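Local coordinates for mutual gliding motility protein C (MglC) (PDB 7CT3), which is a Roadblock/LC7-domain component of the polarity control system of Myxococcus xanthus and interacts with its paralog MglB, at residues 6-11 against 31-36; 23-28 against 89-94; 44-49 against 77-82. All coordinates share one frame; numbering follows the deposited sequence.

Contact 1 of 3, residues 6-11 against 31-36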
loop_
_atom_site.group_PDB
_atom_site.type_symbol
_atom_site.label_atom_id
_atom_site.label_comp_id
_atom_site.label_asym_id
_atom_site.label_seq_id
_atom_site.Cartn_x
_atom_site.Cartn_y
_atom_site.Cartn_z
ATOM N N HIS A 6 -17.282 13.121 -7.050
ATOM C CA HIS A 6 -15.817 12.999 -6.810
ATOM C C HIS A 6 -15.371 11.553 -7.060
ATOM O O HIS A 6 -14.312 11.369 -7.682
ATOM C CB HIS A 6 -15.456 13.485 -5.402
ATOM C CG HIS A 6 -15.858 14.896 -5.143
ATOM N ND1 HIS A 6 -15.494 15.929 -5.983
ATOM C CD2 HIS A 6 -16.585 15.451 -4.150
ATOM C CE1 HIS A 6 -15.981 17.060 -5.520
ATOM N NE2 HIS A 6 -16.655 16.796 -4.396
ATOM N N LEU A 7 -16.159 10.572 -6.604
ATOM C CA LEU A 7 -15.862 9.124 -6.780
ATOM C C LEU A 7 -15.867 8.805 -8.278
ATOM O O LEU A 7 -14.968 8.077 -8.732
ATOM C CB LEU A 7 -16.895 8.273 -6.033
ATOM C CG LEU A 7 -17.065 8.562 -4.542
ATOM C CD1 LEU A 7 -18.096 7.629 -3.929
ATOM C CD2 LEU A 7 -15.743 8.455 -3.798
ATOM N N GLU A 8 -16.834 9.354 -9.016
ATOM C CA GLU A 8 -16.960 9.146 -10.483
ATOM C C GLU A 8 -15.732 9.747 -11.180
ATOM O O GLU A 8 -15.194 9.090 -12.090
ATOM C CB GLU A 8 -18.265 9.745 -11.007
ATOM C CG GLU A 8 -18.408 9.626 -12.515
ATOM C CD GLU A 8 -19.744 10.080 -13.071
ATOM O OE1 GLU A 8 -20.481 10.773 -12.345
ATOM O OE2 GLU A 8 -20.038 9.740 -14.234
ATOM N N SER A 9 -15.299 10.940 -10.765
ATOM C CA SER A 9 -14.117 11.639 -11.337
ATOM C C SER A 9 -12.874 10.750 -11.205
ATOM O O SER A 9 -12.113 10.643 -12.189
ATOM C CB SER A 9 -13.908 12.981 -10.693
ATOM O OG SER A 9 -12.705 13.575 -11.157
ATOM N N VAL A 10 -12.684 10.109 -10.048
ATOM C CA VAL A 10 -11.506 9.222 -9.809
ATOM C C VAL A 10 -11.554 8.067 -10.816
ATOM O O VAL A 10 -10.560 7.857 -11.531
ATOM C CB VAL A 10 -11.448 8.706 -8.360
ATOM C CG1 VAL A 10 -10.347 7.672 -8.184
ATOM C CG2 VAL A 10 -11.263 9.843 -7.370
ATOM N N VAL A 11 -12.677 7.351 -10.878
ATOM C CA VAL A 11 -12.818 6.141 -11.739
ATOM C C VAL A 11 -12.601 6.554 -13.201
ATOM O O VAL A 11 -11.907 5.817 -13.920
ATOM C CB VAL A 11 -14.169 5.440 -11.507
ATOM C CG1 VAL A 11 -14.410 4.325 -12.513
ATOM C CG2 VAL A 11 -14.265 4.901 -10.087
ATOM N N ASP A 31 -20.922 5.318 0.142
ATOM C CA ASP A 31 -21.178 5.673 -1.278
ATOM C C ASP A 31 -20.114 5.002 -2.148
ATOM O O ASP A 31 -19.034 4.674 -1.626
ATOM C CB ASP A 31 -21.223 7.192 -1.476
ATOM C CG ASP A 31 -22.139 7.652 -2.603
ATOM O OD1 ASP A 31 -22.594 6.790 -3.387
ATOM O OD2 ASP A 31 -22.402 8.871 -2.682
ATOM N N THR A 32 -20.433 4.782 -3.423
ATOM C CA THR A 32 -19.508 4.182 -4.416
ATOM C C THR A 32 -19.808 4.744 -5.802
ATOM O O THR A 32 -20.935 5.258 -6.023
ATOM C CB THR A 32 -19.586 2.647 -4.423
ATOM O OG1 THR A 32 -18.356 2.150 -4.949
ATOM C CG2 THR A 32 -20.731 2.094 -5.244
ATOM N N PHE A 33 -18.816 4.650 -6.684
ATOM C CA PHE A 33 -18.988 4.676 -8.156
ATOM C C PHE A 33 -18.186 3.510 -8.743
ATOM O O PHE A 33 -16.974 3.450 -8.487
ATOM C CB PHE A 33 -18.552 6.014 -8.750
ATOM C CG PHE A 33 -18.893 6.116 -10.213
ATOM C CD1 PHE A 33 -18.038 5.599 -11.175
ATOM C CD2 PHE A 33 -20.106 6.652 -10.620
ATOM C CE1 PHE A 33 -18.371 5.658 -12.520
ATOM C CE2 PHE A 33 -20.433 6.716 -11.966
ATOM C CZ PHE A 33 -19.567 6.216 -12.912
ATOM N N GLN A 34 -18.852 2.608 -9.470
ATOM C CA GLN A 34 -18.227 1.406 -10.086
ATOM C C GLN A 34 -18.072 1.621 -11.593
ATOM O O GLN A 34 -18.995 2.195 -12.215
ATOM C CB GLN A 34 -19.059 0.152 -9.823
ATOM C CG GLN A 34 -19.125 -0.226 -8.355
ATOM C CD GLN A 34 -19.510 -1.669 -8.130
ATOM O OE1 GLN A 34 -19.842 -2.409 -9.057
ATOM N NE2 GLN A 34 -19.469 -2.078 -6.877
ATOM N N LYS A 35 -16.935 1.178 -12.142
ATOM C CA LYS A 35 -16.711 0.990 -13.598
ATOM C C LYS A 35 -17.950 0.313 -14.201
ATOM O O LYS A 35 -18.175 -0.876 -13.898
ATOM C CB LYS A 35 -15.456 0.141 -13.821
ATOM C CG LYS A 35 -15.079 -0.119 -15.272
ATOM C CD LYS A 35 -14.682 1.132 -16.030
ATOM C CE LYS A 35 -14.182 0.847 -17.430
ATOM N NZ LYS A 35 -12.851 0.195 -17.422
ATOM N N ASP A 36 -18.735 1.053 -14.989
ATOM C CA ASP A 36 -19.918 0.531 -15.728
ATOM C C ASP A 36 -19.470 0.008 -17.100
ATOM O O ASP A 36 -20.007 -1.033 -17.540
ATOM C CB ASP A 36 -20.998 1.606 -15.886
ATOM C CG ASP A 36 -22.207 1.148 -16.686
ATOM O OD1 ASP A 36 -22.727 0.052 -16.389
ATOM O OD2 ASP A 36 -22.611 1.884 -17.612
#
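In the Roadblock/LC7 domain of MglC the N-terminal helix 4-13 lies over the edge strand 29-34 of the sheet, and Phe33 meets Leu7, Glu8 and Val11 there. The helix segment and the strand run in roughly the same direction, 30° apart, with axes 7.4 Å from each other at closest approach. Phe33 holds CG anti to its backbone N (chi1 -172°), which brings CG to the helix, 3.6 Å from Glu8 CA. The aliphatic part of Glu8 covers one ring face: CG sits 3.7 Å from the ring centroid in a CH-pi contact, displaced toward the rim. The extended chain beyond CG carries the carboxylate over the CE2 and CZ side of the ring, where it stacks, the two planes 17° apart. Val11 packs from the next turn, CB 3.9 Å from Phe33 CD1, while its CG2 comes to 3.5 Å from Phe33 O. At the base of the ring, Leu7 CB touches Phe33 CB at 3.9 Å, and Leu7 CD1 reaches the strand backbone 3.7 Å from Thr32 N. No hydrogen bond joins the two segments; Asp31 OD1 instead takes Thr32 N and forms a salt bridge with Arg4 earlier in the helix. A helix packed on the antiparallel sheet, through Leu7, Val11 and the aliphatic part of Glu8, is the α/β layering of the Roadblock/LC7 fold.

Contact 2 of 3, residues 23-28 against 89-94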
loop_
_atom_site.group_PDB
_atom_site.type_symbol
_atom_site.label_atom_id
_atom_site.label_comp_id
_atom_site.label_asym_id
_atom_site.label_seq_id
_atom_site.Cartn_x
_atom_site.Cartn_y
_atom_site.Cartn_z
HETATM N N MSE A 23 -16.051 4.376 2.845
HETATM C CA MSE A 23 -16.329 3.257 3.726
HETATM C C MSE A 23 -16.164 3.741 5.165
HETATM O O MSE A 23 -15.285 4.546 5.445
HETATM C CB MSE A 23 -15.351 2.128 3.379
HETATM C CG MSE A 23 -15.276 1.007 4.383
HETATM SE SE MSE A 23 -16.768 -0.221 4.143
HETATM C CE MSE A 23 -16.781 -0.676 2.231
ATOM N N GLY A 24 -17.021 3.263 6.073
ATOM C CA GLY A 24 -16.870 3.566 7.487
ATOM C C GLY A 24 -15.928 2.590 8.175
ATOM O O GLY A 24 -15.864 1.430 7.747
ATOM N N PHE A 25 -15.241 3.024 9.235
ATOM C CA PHE A 25 -14.454 2.134 10.129
ATOM C C PHE A 25 -15.402 1.171 10.867
ATOM O O PHE A 25 -14.927 0.144 11.386
ATOM C CB PHE A 25 -13.577 2.962 11.071
ATOM C CG PHE A 25 -12.456 3.685 10.371
ATOM C CD1 PHE A 25 -11.401 2.979 9.811
ATOM C CD2 PHE A 25 -12.464 5.066 10.251
ATOM C CE1 PHE A 25 -10.367 3.641 9.166
ATOM C CE2 PHE A 25 -11.430 5.725 9.604
ATOM C CZ PHE A 25 -10.383 5.013 9.062
ATOM N N ASP A 26 -16.706 1.466 10.882
ATOM C CA ASP A 26 -17.763 0.537 11.376
ATOM C C ASP A 26 -18.050 -0.552 10.329
ATOM O O ASP A 26 -18.908 -1.400 10.603
ATOM C CB ASP A 26 -19.040 1.288 11.776
ATOM C CG ASP A 26 -19.744 2.056 10.667
ATOM O OD1 ASP A 26 -19.251 2.053 9.518
ATOM O OD2 ASP A 26 -20.785 2.666 10.969
ATOM N N GLY A 27 -17.368 -0.534 9.177
ATOM C CA GLY A 27 -17.485 -1.566 8.126
ATOM C C GLY A 27 -18.725 -1.386 7.260
ATOM O O GLY A 27 -19.065 -2.324 6.518
ATOM N N ILE A 28 -19.380 -0.227 7.330
ATOM C CA ILE A 28 -20.583 0.090 6.504
ATOM C C ILE A 28 -20.160 1.039 5.378
ATOM O O ILE A 28 -19.671 2.141 5.694
ATOM C CB ILE A 28 -21.711 0.675 7.376
ATOM C CG1 ILE A 28 -22.170 -0.319 8.449
ATOM C CG2 ILE A 28 -22.871 1.160 6.516
ATOM C CD1 ILE A 28 -22.476 -1.704 7.923
ATOM N N ASP A 89 -14.300 8.810 11.132
ATOM C CA ASP A 89 -15.269 7.693 10.956
ATOM C C ASP A 89 -15.187 7.072 9.553
ATOM O O ASP A 89 -15.730 5.963 9.395
ATOM C CB ASP A 89 -16.703 8.167 11.204
ATOM C CG ASP A 89 -16.952 8.697 12.606
ATOM O OD1 ASP A 89 -16.358 8.152 13.562
ATOM O OD2 ASP A 89 -17.737 9.653 12.731
ATOM N N TYR A 90 -14.560 7.733 8.570
ATOM C CA TYR A 90 -14.658 7.344 7.137
ATOM C C TYR A 90 -13.297 7.382 6.436
ATOM O O TYR A 90 -12.457 8.270 6.721
ATOM C CB TYR A 90 -15.642 8.255 6.401
ATOM C CG TYR A 90 -17.032 8.252 6.980
ATOM C CD1 TYR A 90 -17.800 7.099 6.984
ATOM C CD2 TYR A 90 -17.578 9.397 7.536
ATOM C CE1 TYR A 90 -19.073 7.083 7.530
ATOM C CE2 TYR A 90 -18.851 9.400 8.081
ATOM C CZ TYR A 90 -19.604 8.237 8.076
ATOM O OH TYR A 90 -20.860 8.227 8.609
ATOM N N PHE A 91 -13.101 6.453 5.501
ATOM C CA PHE A 91 -11.943 6.451 4.574
ATOM C C PHE A 91 -12.437 6.302 3.136
ATOM O O PHE A 91 -13.559 5.828 2.887
ATOM C CB PHE A 91 -10.914 5.383 4.943
ATOM C CG PHE A 91 -11.385 3.953 4.919
ATOM C CD1 PHE A 91 -12.031 3.405 6.019
ATOM C CD2 PHE A 91 -11.139 3.141 3.820
ATOM C CE1 PHE A 91 -12.441 2.082 6.011
ATOM C CE2 PHE A 91 -11.541 1.812 3.821
ATOM C CZ PHE A 91 -12.191 1.288 4.916
ATOM N N LEU A 92 -11.577 6.731 2.221
ATOM C CA LEU A 92 -11.784 6.717 0.759
ATOM C C LEU A 92 -10.958 5.560 0.199
ATOM O O LEU A 92 -9.782 5.462 0.584
ATOM C CB LEU A 92 -11.303 8.080 0.256
ATOM C CG LEU A 92 -11.525 8.397 -1.215
ATOM C CD1 LEU A 92 -13.002 8.374 -1.571
ATOM C CD2 LEU A 92 -10.912 9.750 -1.535
ATOM N N VAL A 93 -11.545 4.695 -0.627
ATOM C CA VAL A 93 -10.824 3.521 -1.205
ATOM C C VAL A 93 -11.017 3.510 -2.722
ATOM O O VAL A 93 -12.168 3.566 -3.187
ATOM C CB VAL A 93 -11.240 2.182 -0.560
ATOM C CG1 VAL A 93 -12.742 2.002 -0.487
ATOM C CG2 VAL A 93 -10.593 0.993 -1.258
ATOM N N LEU A 94 -9.901 3.454 -3.451
ATOM C CA LEU A 94 -9.849 3.183 -4.902
ATOM C C LEU A 94 -9.347 1.753 -5.106
ATOM O O LEU A 94 -8.290 1.406 -4.540
ATOM C CB LEU A 94 -8.919 4.200 -5.566
ATOM C CG LEU A 94 -8.558 3.914 -7.022
ATOM C CD1 LEU A 94 -9.797 3.923 -7.906
ATOM C CD2 LEU A 94 -7.535 4.925 -7.515
HETATM O O HOH W 1 -17.624 4.663 10.857
#
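Two nearly straight backbone hydrogen bonds pair Met23, a selenomethionine, with Phe91: Met23 N to Phe91 O and Phe91 N to Met23 O, both 2.9 Å. They make this an antiparallel hydrogen-bonded pair, followed by the non-hydrogen-bonded pair of Gly24 and Tyr90. One residue on, where a type I turn spans Gly24 to Gly27, Phe25 N gives a third bond to Asp89 O at 3.0 Å, from above the carbonyl plane. The same oxygen accepts from a water, which in turn receives a weak bond from Asp26 N. Within the turn, Asp26 OD1 takes Ile28 N in an Asx turn. The Phe91 side chain holds CG between its backbone N and carbonyl carbon (chi1 61°), and Met23 CB lies over one face of its ring, 3.9 Å from the centroid. Phe91 CD1 in turn sits over a face of the Phe25 ring, 3.6 Å from Phe25 CE1, the two ring planes inclined at 41°. Tyr90 is on the other sheet face, its CD1 3.7 Å from Gly24 CA. Around this pairing of the central strands, Phe91 also packs on Met83 of strand 79-87, Tyr90 reaches Val30 of strand 29-34, and Leu92 meets Leu7 of helix 4-13.

Contact 3 of 3, residues 44-49 against 77-82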
loop_
_atom_site.group_PDB
_atom_site.type_symbol
_atom_site.label_atom_id
_atom_site.label_comp_id
_atom_site.label_asym_id
_atom_site.label_seq_id
_atom_site.Cartn_x
_atom_site.Cartn_y
_atom_site.Cartn_z
ATOM N N ASN A 44 -14.091 -10.058 -13.899
ATOM C CA ASN A 44 -14.844 -10.876 -12.912
ATOM C C ASN A 44 -13.871 -11.486 -11.898
ATOM O O ASN A 44 -14.206 -11.476 -10.700
ATOM C CB ASN A 44 -15.731 -11.912 -13.600
ATOM C CG ASN A 44 -16.900 -11.256 -14.302
ATOM O OD1 ASN A 44 -17.128 -11.484 -15.486
ATOM N ND2 ASN A 44 -17.611 -10.398 -13.591
ATOM N N GLY A 45 -12.710 -11.965 -12.356
ATOM C CA GLY A 45 -11.638 -12.479 -11.486
ATOM C C GLY A 45 -11.190 -11.428 -10.487
ATOM O O GLY A 45 -10.994 -11.779 -9.312
ATOM N N ALA A 46 -11.058 -10.178 -10.939
ATOM C CA ALA A 46 -10.696 -9.006 -10.107
ATOM C C ALA A 46 -11.802 -8.725 -9.082
ATOM O O ALA A 46 -11.466 -8.491 -7.918
ATOM C CB ALA A 46 -10.442 -7.804 -10.980
ATOM N N TRP A 47 -13.074 -8.750 -9.491
ATOM C CA TRP A 47 -14.225 -8.507 -8.577
ATOM C C TRP A 47 -14.216 -9.537 -7.444
ATOM O O TRP A 47 -14.496 -9.153 -6.299
ATOM C CB TRP A 47 -15.553 -8.511 -9.340
ATOM C CG TRP A 47 -15.752 -7.279 -10.168
ATOM C CD1 TRP A 47 -15.816 -7.200 -11.529
ATOM C CD2 TRP A 47 -15.874 -5.933 -9.681
ATOM N NE1 TRP A 47 -15.988 -5.900 -11.920
ATOM C CE2 TRP A 47 -16.025 -5.100 -10.810
ATOM C CE3 TRP A 47 -15.885 -5.356 -8.407
ATOM C CZ2 TRP A 47 -16.180 -3.718 -10.698
ATOM C CZ3 TRP A 47 -16.042 -3.992 -8.298
ATOM C CH2 TRP A 47 -16.185 -3.187 -9.428
ATOM N N VAL A 48 -13.907 -10.797 -7.755
ATOM C CA VAL A 48 -13.806 -11.898 -6.755
ATOM C C VAL A 48 -12.726 -11.530 -5.729
ATOM O O VAL A 48 -13.023 -11.571 -4.528
ATOM C CB VAL A 48 -13.530 -13.252 -7.434
ATOM C CG1 VAL A 48 -13.059 -14.314 -6.452
ATOM C CG2 VAL A 48 -14.753 -13.737 -8.193
ATOM N N GLU A 49 -11.524 -11.164 -6.183
ATOM C CA GLU A 49 -10.397 -10.825 -5.274
ATOM C C GLU A 49 -10.738 -9.560 -4.482
ATOM O O GLU A 49 -10.450 -9.543 -3.269
ATOM C CB GLU A 49 -9.082 -10.709 -6.044
ATOM C CG GLU A 49 -8.626 -12.048 -6.589
ATOM C CD GLU A 49 -7.149 -12.159 -6.900
ATOM O OE1 GLU A 49 -6.451 -11.134 -6.823
ATOM O OE2 GLU A 49 -6.705 -13.274 -7.220
ATOM N N GLU A 77 -3.004 -10.409 -6.330
ATOM C CA GLU A 77 -2.441 -10.664 -7.680
ATOM C C GLU A 77 -3.199 -9.818 -8.716
ATOM O O GLU A 77 -2.540 -9.263 -9.601
ATOM C CB GLU A 77 -2.491 -12.160 -8.003
ATOM C CG GLU A 77 -1.511 -12.977 -7.179
ATOM C CD GLU A 77 -1.515 -14.474 -7.444
ATOM O OE1 GLU A 77 -2.144 -14.905 -8.436
ATOM O OE2 GLU A 77 -0.885 -15.211 -6.653
ATOM N N LYS A 78 -4.525 -9.691 -8.592
ATOM C CA LYS A 78 -5.397 -9.112 -9.654
ATOM C C LYS A 78 -5.886 -7.700 -9.301
ATOM O O LYS A 78 -6.330 -6.994 -10.226
ATOM C CB LYS A 78 -6.597 -10.028 -9.911
ATOM C CG LYS A 78 -6.247 -11.416 -10.424
ATOM C CD LYS A 78 -7.467 -12.242 -10.787
ATOM C CE LYS A 78 -7.130 -13.675 -11.137
ATOM N NZ LYS A 78 -8.344 -14.522 -11.187
ATOM N N VAL A 79 -5.833 -7.287 -8.034
ATOM C CA VAL A 79 -6.466 -6.011 -7.587
ATOM C C VAL A 79 -5.479 -5.229 -6.730
ATOM O O VAL A 79 -4.862 -5.833 -5.835
ATOM C CB VAL A 79 -7.775 -6.246 -6.812
ATOM C CG1 VAL A 79 -8.398 -4.934 -6.355
ATOM C CG2 VAL A 79 -8.768 -7.057 -7.622
ATOM N N LEU A 80 -5.370 -3.931 -7.009
ATOM C CA LEU A 80 -4.602 -2.958 -6.198
ATOM C C LEU A 80 -5.602 -2.005 -5.547
ATOM O O LEU A 80 -6.630 -1.695 -6.183
ATOM C CB LEU A 80 -3.623 -2.200 -7.094
ATOM C CG LEU A 80 -2.841 -3.049 -8.092
ATOM C CD1 LEU A 80 -1.951 -2.170 -8.954
ATOM C CD2 LEU A 80 -2.016 -4.117 -7.388
ATOM N N THR A 81 -5.321 -1.573 -4.321
ATOM C CA THR A 81 -6.151 -0.579 -3.603
ATOM C C THR A 81 -5.261 0.555 -3.103
ATOM O O THR A 81 -4.055 0.324 -2.866
ATOM C CB THR A 81 -6.974 -1.206 -2.473
ATOM O OG1 THR A 81 -6.084 -1.662 -1.456
ATOM C CG2 THR A 81 -7.856 -2.336 -2.963
ATOM N N VAL A 82 -5.861 1.734 -2.994
ATOM C CA VAL A 82 -5.278 2.951 -2.371
ATOM C C VAL A 82 -6.360 3.521 -1.468
ATOM O O VAL A 82 -7.497 3.670 -1.913
ATOM C CB VAL A 82 -4.858 3.997 -3.419
ATOM C CG1 VAL A 82 -4.041 5.105 -2.777
ATOM C CG2 VAL A 82 -4.117 3.378 -4.586
HETATM O O HOH W 2 -10.377 -14.354 -9.073
#
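Glu49 lays its carboxylate across the aliphatic chain of Lys78, the two side chains crossing at about a right angle, with Glu49 CD 3.7 Å from both CB and CG of the lysine. The contact joins the start of helix 44-61 to the start of strand 79-87 in the Roadblock/LC7 fold. Glu49 OE1 accepts the backbone N of Lys78 at 3.0 Å, on the syn side but 33° out of the carboxylate plane, and also bonds to Ser76 OG, so that two donors grip one oxygen at the turn leading into the strand. Glu49 OE2 and Lys78 NZ stay 4.5 Å apart, too far for a salt bridge, although their charges probably still attract. An alanine in place of Glu49 would probably leave Lys78 N and Ser76 OG without this acceptor and uncover one side of the lysine chain. Deeper in, Val79 CG2, anti to its carbonyl carbon, packs against Ala46 CB at 3.8 Å and Glu49 CB at 4.0 Å. Thr68 of the second subunit also packs on Glu49, placing this corner near the dimer interface. The extended Lys78 chain runs past Gly45, CD 3.8 Å from Gly45 C, and a water links its end back to the helix, accepting from Lys78 NZ at 2.9 Å and donating to Gly45 O at 2.7 Å.

In the fold
From the N terminus, helix 4-13 leads into strand 17-24 and then strand 29-34, whose return beneath the helix closes contact 1. Contact 2 opens within that hairpin and closes only at strand 90-97, so the segments of the two contacts alternate along the chain and cross. Contact 3 follows contact 1 in series and is nested inside the long loop closed by contact 2, joining helix 44-61 to strand 79-87, across the sheet from strand 29-34. All three reach the same antiparallel sheet. Contacts 1 and 2 meet where Leu7 packs on Leu92 and Val10 on Leu94; contacts 2 and 3 meet through neighbouring strands at Leu94 and Val82; Gln34 touches Trp47 between contacts 1 and 3.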